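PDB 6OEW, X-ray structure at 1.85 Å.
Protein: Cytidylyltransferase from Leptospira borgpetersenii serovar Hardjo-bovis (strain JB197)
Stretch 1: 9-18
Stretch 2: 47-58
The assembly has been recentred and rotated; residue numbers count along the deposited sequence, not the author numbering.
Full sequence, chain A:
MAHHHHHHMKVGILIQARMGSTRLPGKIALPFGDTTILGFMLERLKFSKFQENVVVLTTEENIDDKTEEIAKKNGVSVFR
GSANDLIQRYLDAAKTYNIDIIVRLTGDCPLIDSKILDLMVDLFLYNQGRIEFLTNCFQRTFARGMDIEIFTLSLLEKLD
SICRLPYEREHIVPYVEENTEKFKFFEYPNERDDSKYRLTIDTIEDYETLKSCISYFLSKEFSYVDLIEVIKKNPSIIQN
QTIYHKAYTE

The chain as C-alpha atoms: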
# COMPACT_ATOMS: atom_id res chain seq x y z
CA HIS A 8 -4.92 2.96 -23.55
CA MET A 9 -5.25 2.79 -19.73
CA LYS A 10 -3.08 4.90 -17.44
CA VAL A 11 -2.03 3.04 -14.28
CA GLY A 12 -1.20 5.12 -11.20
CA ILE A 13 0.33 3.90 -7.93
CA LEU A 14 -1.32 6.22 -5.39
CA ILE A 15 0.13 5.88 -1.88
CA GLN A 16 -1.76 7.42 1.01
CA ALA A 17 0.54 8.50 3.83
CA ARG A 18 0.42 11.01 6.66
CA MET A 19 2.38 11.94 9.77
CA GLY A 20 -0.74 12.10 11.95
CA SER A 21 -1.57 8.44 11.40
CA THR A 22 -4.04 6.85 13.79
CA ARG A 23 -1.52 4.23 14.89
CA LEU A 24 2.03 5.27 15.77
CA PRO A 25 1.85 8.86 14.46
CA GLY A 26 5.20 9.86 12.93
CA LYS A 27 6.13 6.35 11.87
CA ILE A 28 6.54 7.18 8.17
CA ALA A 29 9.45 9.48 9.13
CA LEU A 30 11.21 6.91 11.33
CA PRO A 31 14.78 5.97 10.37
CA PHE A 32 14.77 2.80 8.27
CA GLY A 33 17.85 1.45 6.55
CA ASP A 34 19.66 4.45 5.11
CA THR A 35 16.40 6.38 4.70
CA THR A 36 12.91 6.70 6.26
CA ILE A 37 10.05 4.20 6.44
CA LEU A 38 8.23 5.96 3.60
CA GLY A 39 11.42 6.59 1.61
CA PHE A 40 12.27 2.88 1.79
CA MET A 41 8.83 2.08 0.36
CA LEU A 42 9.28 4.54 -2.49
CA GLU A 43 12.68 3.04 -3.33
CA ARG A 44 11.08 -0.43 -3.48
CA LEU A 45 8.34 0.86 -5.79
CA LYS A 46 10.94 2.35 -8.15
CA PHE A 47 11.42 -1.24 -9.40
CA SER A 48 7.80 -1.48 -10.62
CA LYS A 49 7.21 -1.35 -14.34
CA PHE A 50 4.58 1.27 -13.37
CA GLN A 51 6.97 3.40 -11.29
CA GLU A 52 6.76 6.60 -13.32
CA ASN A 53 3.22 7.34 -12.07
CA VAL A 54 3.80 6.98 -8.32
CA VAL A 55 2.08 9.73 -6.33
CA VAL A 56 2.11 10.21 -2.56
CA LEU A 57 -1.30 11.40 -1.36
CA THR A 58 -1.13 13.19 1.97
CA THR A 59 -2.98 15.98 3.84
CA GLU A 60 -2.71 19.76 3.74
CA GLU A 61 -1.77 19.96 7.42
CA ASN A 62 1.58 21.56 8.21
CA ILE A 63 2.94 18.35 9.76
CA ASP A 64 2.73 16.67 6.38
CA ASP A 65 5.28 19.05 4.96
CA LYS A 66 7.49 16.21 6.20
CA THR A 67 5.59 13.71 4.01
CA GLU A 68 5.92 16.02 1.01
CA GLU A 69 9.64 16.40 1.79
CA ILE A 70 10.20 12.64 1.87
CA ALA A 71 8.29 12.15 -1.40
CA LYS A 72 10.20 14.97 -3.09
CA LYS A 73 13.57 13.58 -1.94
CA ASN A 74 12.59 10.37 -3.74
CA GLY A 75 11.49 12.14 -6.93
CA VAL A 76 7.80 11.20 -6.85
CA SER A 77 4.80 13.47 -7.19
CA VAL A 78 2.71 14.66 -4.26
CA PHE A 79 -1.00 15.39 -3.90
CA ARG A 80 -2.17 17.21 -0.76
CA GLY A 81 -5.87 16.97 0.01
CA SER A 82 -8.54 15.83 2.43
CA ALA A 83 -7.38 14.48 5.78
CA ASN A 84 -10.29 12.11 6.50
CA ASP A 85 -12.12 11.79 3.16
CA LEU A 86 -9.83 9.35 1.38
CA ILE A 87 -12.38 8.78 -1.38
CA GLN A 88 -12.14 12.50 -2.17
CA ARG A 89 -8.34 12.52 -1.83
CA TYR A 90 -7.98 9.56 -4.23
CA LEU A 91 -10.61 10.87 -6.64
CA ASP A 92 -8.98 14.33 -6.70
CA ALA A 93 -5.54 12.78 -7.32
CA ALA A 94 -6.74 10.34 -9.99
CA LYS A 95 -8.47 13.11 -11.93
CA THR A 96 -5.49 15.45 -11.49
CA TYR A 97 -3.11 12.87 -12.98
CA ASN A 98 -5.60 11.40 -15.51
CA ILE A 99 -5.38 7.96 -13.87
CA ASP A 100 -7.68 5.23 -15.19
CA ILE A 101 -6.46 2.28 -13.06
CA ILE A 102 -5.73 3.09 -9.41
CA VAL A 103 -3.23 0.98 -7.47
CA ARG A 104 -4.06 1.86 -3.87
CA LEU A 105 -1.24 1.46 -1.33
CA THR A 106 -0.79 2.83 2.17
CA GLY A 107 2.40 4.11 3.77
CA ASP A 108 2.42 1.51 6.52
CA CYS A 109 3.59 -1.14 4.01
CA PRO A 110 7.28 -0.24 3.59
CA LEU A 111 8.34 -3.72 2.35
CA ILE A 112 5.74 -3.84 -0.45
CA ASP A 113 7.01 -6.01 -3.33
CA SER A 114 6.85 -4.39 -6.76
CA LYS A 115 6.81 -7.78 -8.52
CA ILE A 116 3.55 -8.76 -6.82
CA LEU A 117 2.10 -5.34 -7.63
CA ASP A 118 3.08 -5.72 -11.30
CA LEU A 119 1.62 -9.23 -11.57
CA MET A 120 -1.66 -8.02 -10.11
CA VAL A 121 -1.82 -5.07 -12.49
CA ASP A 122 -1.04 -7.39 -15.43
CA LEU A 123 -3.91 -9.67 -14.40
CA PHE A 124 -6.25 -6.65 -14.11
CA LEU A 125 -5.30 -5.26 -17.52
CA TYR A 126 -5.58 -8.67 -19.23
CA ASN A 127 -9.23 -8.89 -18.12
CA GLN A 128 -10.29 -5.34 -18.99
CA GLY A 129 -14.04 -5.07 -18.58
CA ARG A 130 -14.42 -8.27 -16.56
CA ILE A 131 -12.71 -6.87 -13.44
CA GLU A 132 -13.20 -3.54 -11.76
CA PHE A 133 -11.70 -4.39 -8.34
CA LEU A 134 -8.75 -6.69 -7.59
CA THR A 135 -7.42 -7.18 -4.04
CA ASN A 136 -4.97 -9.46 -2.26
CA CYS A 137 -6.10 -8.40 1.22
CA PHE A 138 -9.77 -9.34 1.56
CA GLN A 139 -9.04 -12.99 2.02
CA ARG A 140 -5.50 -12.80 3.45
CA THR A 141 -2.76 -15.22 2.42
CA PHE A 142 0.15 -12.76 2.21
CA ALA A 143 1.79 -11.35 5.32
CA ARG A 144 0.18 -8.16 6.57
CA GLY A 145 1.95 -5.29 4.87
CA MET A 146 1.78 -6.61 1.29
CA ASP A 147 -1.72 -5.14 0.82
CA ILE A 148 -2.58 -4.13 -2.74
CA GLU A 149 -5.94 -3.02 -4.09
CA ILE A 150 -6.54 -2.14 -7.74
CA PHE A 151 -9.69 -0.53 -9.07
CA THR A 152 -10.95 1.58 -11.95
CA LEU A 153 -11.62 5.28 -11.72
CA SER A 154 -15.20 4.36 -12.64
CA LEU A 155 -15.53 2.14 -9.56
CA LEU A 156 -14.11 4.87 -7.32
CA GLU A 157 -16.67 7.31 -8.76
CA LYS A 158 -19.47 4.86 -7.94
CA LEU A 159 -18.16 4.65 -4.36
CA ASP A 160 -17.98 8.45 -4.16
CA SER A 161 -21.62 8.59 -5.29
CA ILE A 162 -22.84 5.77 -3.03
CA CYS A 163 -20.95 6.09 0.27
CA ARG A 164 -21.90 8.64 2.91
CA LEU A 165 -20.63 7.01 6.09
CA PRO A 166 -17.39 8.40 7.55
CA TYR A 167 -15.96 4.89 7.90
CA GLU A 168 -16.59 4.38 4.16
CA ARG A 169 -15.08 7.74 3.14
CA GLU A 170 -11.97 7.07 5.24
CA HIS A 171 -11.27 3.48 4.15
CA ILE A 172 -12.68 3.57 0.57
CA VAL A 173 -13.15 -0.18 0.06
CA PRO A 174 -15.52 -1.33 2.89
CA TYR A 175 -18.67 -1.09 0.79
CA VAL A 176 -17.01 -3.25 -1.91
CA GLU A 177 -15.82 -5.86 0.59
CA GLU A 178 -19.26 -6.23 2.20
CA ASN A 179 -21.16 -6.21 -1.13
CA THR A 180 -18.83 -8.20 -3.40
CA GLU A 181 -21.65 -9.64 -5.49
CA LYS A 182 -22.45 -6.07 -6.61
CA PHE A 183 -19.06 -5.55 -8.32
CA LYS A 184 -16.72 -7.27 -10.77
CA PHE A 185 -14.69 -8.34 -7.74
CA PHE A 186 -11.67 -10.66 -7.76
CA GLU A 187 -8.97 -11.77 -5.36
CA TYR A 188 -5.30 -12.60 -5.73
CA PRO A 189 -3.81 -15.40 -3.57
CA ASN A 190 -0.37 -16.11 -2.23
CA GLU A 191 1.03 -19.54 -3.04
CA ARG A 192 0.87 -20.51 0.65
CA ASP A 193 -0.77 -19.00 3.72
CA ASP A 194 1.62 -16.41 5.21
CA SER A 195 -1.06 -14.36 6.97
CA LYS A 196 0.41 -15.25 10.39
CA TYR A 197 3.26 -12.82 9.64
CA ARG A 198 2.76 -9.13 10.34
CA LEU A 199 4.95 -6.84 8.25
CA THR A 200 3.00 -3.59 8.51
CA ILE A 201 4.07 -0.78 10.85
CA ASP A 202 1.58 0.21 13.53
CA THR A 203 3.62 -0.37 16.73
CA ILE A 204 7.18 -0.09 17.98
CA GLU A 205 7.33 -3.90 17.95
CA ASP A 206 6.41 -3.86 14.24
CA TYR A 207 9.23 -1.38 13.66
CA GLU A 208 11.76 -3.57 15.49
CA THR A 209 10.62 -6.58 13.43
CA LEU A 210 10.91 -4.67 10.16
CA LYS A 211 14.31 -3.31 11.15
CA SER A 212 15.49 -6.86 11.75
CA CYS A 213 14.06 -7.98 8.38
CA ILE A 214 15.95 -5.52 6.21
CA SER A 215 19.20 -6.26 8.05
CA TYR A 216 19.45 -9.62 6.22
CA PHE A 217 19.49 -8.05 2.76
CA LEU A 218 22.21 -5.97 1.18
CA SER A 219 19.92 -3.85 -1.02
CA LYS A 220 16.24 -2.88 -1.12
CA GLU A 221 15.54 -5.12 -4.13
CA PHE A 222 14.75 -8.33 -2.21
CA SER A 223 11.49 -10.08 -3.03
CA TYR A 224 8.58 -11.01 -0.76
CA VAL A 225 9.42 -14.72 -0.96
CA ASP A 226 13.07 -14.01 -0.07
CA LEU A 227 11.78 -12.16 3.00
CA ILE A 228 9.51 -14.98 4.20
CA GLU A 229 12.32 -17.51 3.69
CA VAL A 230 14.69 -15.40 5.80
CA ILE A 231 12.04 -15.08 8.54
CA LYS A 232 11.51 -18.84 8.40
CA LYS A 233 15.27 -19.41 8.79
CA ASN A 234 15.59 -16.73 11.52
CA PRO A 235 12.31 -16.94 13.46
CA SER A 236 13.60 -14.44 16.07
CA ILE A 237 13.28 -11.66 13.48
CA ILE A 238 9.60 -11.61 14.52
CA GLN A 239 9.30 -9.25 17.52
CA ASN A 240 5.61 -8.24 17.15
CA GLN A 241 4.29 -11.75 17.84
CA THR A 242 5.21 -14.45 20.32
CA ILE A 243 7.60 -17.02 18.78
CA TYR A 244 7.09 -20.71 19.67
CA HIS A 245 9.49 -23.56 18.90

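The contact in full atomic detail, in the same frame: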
# COMPACT_ATOMS: atom_id res chain seq x y z
N MET A 9 -4.92 2.51 -21.12
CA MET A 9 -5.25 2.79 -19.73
C MET A 9 -4.02 3.29 -18.97
O MET A 9 -2.95 2.68 -19.04
CB MET A 9 -5.81 1.55 -19.03
CG MET A 9 -7.14 1.10 -19.57
SD MET A 9 -8.10 2.58 -19.91
CE MET A 9 -9.49 2.37 -18.80
N LYS A 10 -4.18 4.38 -18.23
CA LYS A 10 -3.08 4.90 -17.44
C LYS A 10 -3.18 4.32 -16.03
O LYS A 10 -4.21 4.48 -15.36
CB LYS A 10 -3.08 6.43 -17.41
CG LYS A 10 -1.77 7.04 -16.90
CD LYS A 10 -1.82 8.57 -16.85
CE LYS A 10 -0.48 9.16 -16.41
NZ LYS A 10 -0.48 10.66 -16.37
N VAL A 11 -2.13 3.62 -15.62
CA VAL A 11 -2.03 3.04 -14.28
C VAL A 11 -1.30 4.03 -13.39
O VAL A 11 -0.25 4.57 -13.77
CB VAL A 11 -1.29 1.69 -14.31
CG1 VAL A 11 -1.12 1.12 -12.89
CG2 VAL A 11 -1.96 0.67 -15.26
N GLY A 12 -1.85 4.28 -12.19
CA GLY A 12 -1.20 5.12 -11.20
C GLY A 12 -1.04 4.40 -9.88
O GLY A 12 -1.99 3.74 -9.43
N ILE A 13 0.13 4.46 -9.27
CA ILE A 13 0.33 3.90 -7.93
C ILE A 13 0.19 5.06 -6.94
O ILE A 13 1.06 5.93 -6.85
CB ILE A 13 1.68 3.20 -7.78
CG1 ILE A 13 1.84 2.06 -8.78
CG2 ILE A 13 1.82 2.65 -6.33
CD1 ILE A 13 3.25 1.49 -8.84
N LEU A 14 -0.93 5.08 -6.21
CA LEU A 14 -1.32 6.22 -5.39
C LEU A 14 -1.21 5.78 -3.93
O LEU A 14 -2.02 4.97 -3.46
CB LEU A 14 -2.74 6.68 -5.72
CG LEU A 14 -3.01 7.05 -7.17
CD1 LEU A 14 -4.32 7.81 -7.24
CD2 LEU A 14 -1.86 7.85 -7.77
N ILE A 15 -0.20 6.30 -3.24
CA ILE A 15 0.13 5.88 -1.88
C ILE A 15 -0.38 6.92 -0.90
O ILE A 15 0.10 8.07 -0.88
CB ILE A 15 1.65 5.70 -1.70
CG1 ILE A 15 2.24 4.88 -2.85
CG2 ILE A 15 1.96 5.07 -0.33
CD1 ILE A 15 3.70 5.10 -2.95
N GLN A 16 -1.30 6.52 -0.04
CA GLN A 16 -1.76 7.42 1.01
C GLN A 16 -0.83 7.32 2.22
O GLN A 16 -0.48 6.23 2.68
CB GLN A 16 -3.20 7.12 1.41
CG GLN A 16 -3.43 5.71 1.90
CD GLN A 16 -4.83 5.52 2.46
OE1 GLN A 16 -5.75 5.17 1.74
NE2 GLN A 16 -4.98 5.78 3.76
N ALA A 17 -0.38 8.48 2.70
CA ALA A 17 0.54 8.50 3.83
C ALA A 17 0.37 9.82 4.55
O ALA A 17 0.12 10.84 3.91
CB ALA A 17 2.00 8.34 3.40
N ARG A 18 0.50 9.79 5.87
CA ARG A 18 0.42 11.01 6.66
C ARG A 18 1.18 10.83 7.96
O ARG A 18 1.32 9.71 8.47
CB ARG A 18 -1.03 11.43 6.97
CG ARG A 18 -1.71 10.50 7.97
CD ARG A 18 -3.17 10.87 8.15
NE ARG A 18 -3.34 12.17 8.81
CZ ARG A 18 -4.51 12.68 9.17
NH1 ARG A 18 -5.63 12.03 8.93
NH2 ARG A 18 -4.55 13.87 9.78
N PHE A 47 11.18 -0.06 -8.57
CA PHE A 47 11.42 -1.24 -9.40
C PHE A 47 10.17 -1.69 -10.16
O PHE A 47 10.27 -2.62 -10.97
CB PHE A 47 11.94 -2.39 -8.54
CG PHE A 47 13.31 -2.13 -7.93
CD1 PHE A 47 14.46 -2.34 -8.67
CD2 PHE A 47 13.42 -1.66 -6.63
CE1 PHE A 47 15.71 -2.10 -8.13
CE2 PHE A 47 14.68 -1.42 -6.09
CZ PHE A 47 15.81 -1.64 -6.83
N SER A 48 9.01 -1.08 -9.92
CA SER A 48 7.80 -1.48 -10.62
C SER A 48 7.85 -1.02 -12.07
O SER A 48 8.38 0.05 -12.38
CB SER A 48 6.57 -0.87 -9.94
OG SER A 48 5.40 -1.06 -10.73
N LYS A 49 7.32 -1.85 -12.98
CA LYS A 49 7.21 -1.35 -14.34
C LYS A 49 6.24 -0.17 -14.44
O LYS A 49 6.22 0.50 -15.47
CB LYS A 49 6.81 -2.48 -15.30
CG LYS A 49 5.48 -3.13 -14.98
CD LYS A 49 4.96 -3.96 -16.16
CE LYS A 49 5.32 -5.44 -16.04
NZ LYS A 49 4.48 -6.28 -16.94
N PHE A 50 5.47 0.12 -13.39
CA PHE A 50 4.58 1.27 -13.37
C PHE A 50 5.10 2.41 -12.49
O PHE A 50 4.32 3.25 -12.03
CB PHE A 50 3.18 0.84 -12.93
CG PHE A 50 2.62 -0.30 -13.76
CD1 PHE A 50 2.09 -0.07 -15.03
CD2 PHE A 50 2.66 -1.60 -13.28
CE1 PHE A 50 1.60 -1.12 -15.79
CE2 PHE A 50 2.18 -2.65 -14.05
CZ PHE A 50 1.66 -2.41 -15.31
N GLN A 51 6.42 2.49 -12.29
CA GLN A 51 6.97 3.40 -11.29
C GLN A 51 6.85 4.88 -11.67
O GLN A 51 6.89 5.74 -10.79
CB GLN A 51 8.44 3.05 -11.03
CG GLN A 51 9.32 3.13 -12.27
CD GLN A 51 9.85 4.53 -12.51
OE1 GLN A 51 9.92 5.34 -11.57
NE2 GLN A 51 10.20 4.83 -13.75
N GLU A 52 6.72 5.20 -12.95
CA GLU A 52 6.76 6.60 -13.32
C GLU A 52 5.52 7.36 -12.87
O GLU A 52 5.57 8.59 -12.79
CB GLU A 52 6.94 6.75 -14.83
CG GLU A 52 5.72 6.37 -15.61
CD GLU A 52 5.84 6.75 -17.07
OE1 GLU A 52 6.95 7.15 -17.48
OE2 GLU A 52 4.83 6.64 -17.80
N ASN A 53 4.42 6.67 -12.55
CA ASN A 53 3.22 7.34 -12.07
C ASN A 53 2.95 7.02 -10.61
O ASN A 53 1.82 6.72 -10.23
CB ASN A 53 1.99 6.96 -12.91
CG ASN A 53 2.13 7.34 -14.38
OD1 ASN A 53 2.65 8.41 -14.72
ND2 ASN A 53 1.64 6.47 -15.26
N VAL A 54 3.98 7.09 -9.76
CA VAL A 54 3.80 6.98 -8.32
C VAL A 54 3.48 8.37 -7.81
O VAL A 54 4.15 9.35 -8.19
CB VAL A 54 5.06 6.42 -7.64
CG1 VAL A 54 4.93 6.47 -6.14
CG2 VAL A 54 5.29 4.99 -8.08
N VAL A 55 2.44 8.48 -6.99
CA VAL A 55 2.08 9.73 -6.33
C VAL A 55 1.86 9.43 -4.85
O VAL A 55 1.20 8.45 -4.51
CB VAL A 55 0.82 10.38 -6.93
CG1 VAL A 55 0.65 11.82 -6.42
CG2 VAL A 55 0.83 10.30 -8.50
N VAL A 56 2.42 10.27 -3.98
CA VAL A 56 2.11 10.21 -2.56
C VAL A 56 0.96 11.17 -2.28
O VAL A 56 1.02 12.36 -2.63
CB VAL A 56 3.34 10.56 -1.70
CG1 VAL A 56 2.95 10.71 -0.21
CG2 VAL A 56 4.44 9.51 -1.85
N LEU A 57 -0.10 10.64 -1.67
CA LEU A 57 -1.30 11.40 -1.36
C LEU A 57 -1.29 11.64 0.14
O LEU A 57 -1.42 10.70 0.92
CB LEU A 57 -2.56 10.64 -1.75
CG LEU A 57 -3.05 10.66 -3.20
CD1 LEU A 57 -1.94 10.25 -4.17
CD2 LEU A 57 -4.25 9.75 -3.29
N THR A 58 -1.19 12.90 0.54
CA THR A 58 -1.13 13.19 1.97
C THR A 58 -2.11 14.33 2.28
O THR A 58 -2.97 14.65 1.45
CB THR A 58 0.32 13.51 2.38
OG1 THR A 58 0.43 13.57 3.82
CG2 THR A 58 0.80 14.82 1.75
O HOH W 1 2.32 4.31 -14.42

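Parallel β-strands pair through a staggered ladder in which alternate residues of one strand supply both backbone hydrogen bonds, and the contact between residues 9-18 and 47-58 illustrates how side chains finish the job. Ile-13, which has more of its surface covered by the partner stretch than any other residue here, begins the regular ladder: its N donates to Asn-53 O (3.0 Å) and its O accepts from Val-55 N (2.9 Å). Ile-15 repeats the pattern, N to Val-55 O at 2.9 Å and O from Leu-57 N at 2.7 Å, and Ala-17 N closes the series on Leu-57 O at 3.0 Å.

The branched side chain of Ile-13 lies on the same face of the sheet as Val-54, Ile-15 and Val-56. With chi1 m and chi2 t, it places CD1 4.1 Å from Phe-50 CB, while its CB packs 4.0 Å from Val-54 CG2. Ile-15 CD1 also reaches Val-54, meeting CG1 at 3.7 Å, so this valine is contacted by both isoleucines.

Asn-53 ranks second in covered area and combines two roles. Its backbone O serves the ladder, while its side chain, chi1 m, donates from ND2 to Val-11 O (3.1 Å), extending the polar pairing by one bond. An amide suits this place because its NH2 can donate to a carbonyl just before the backbone ladder begins. A water donates to the same Val-11 O (2.7 Å) and to Phe-50 O (3.3 Å).

Leu-57, third, occupies the other face with Leu-14, Val-55 and Gln-16. Its CD1 lies 4.0 Å from Leu-14 CB, and Leu-14 CD2 meets Val-55 CG2 at 3.7 Å, giving a buried aliphatic cluster. At the far end, Thr-58 OG1 donates to Ala-17 O at 2.7 Å: here a hydroxyl satisfies a carbonyl, as the amide does at the start. Together the stretches bury 764 Å², both sides summed.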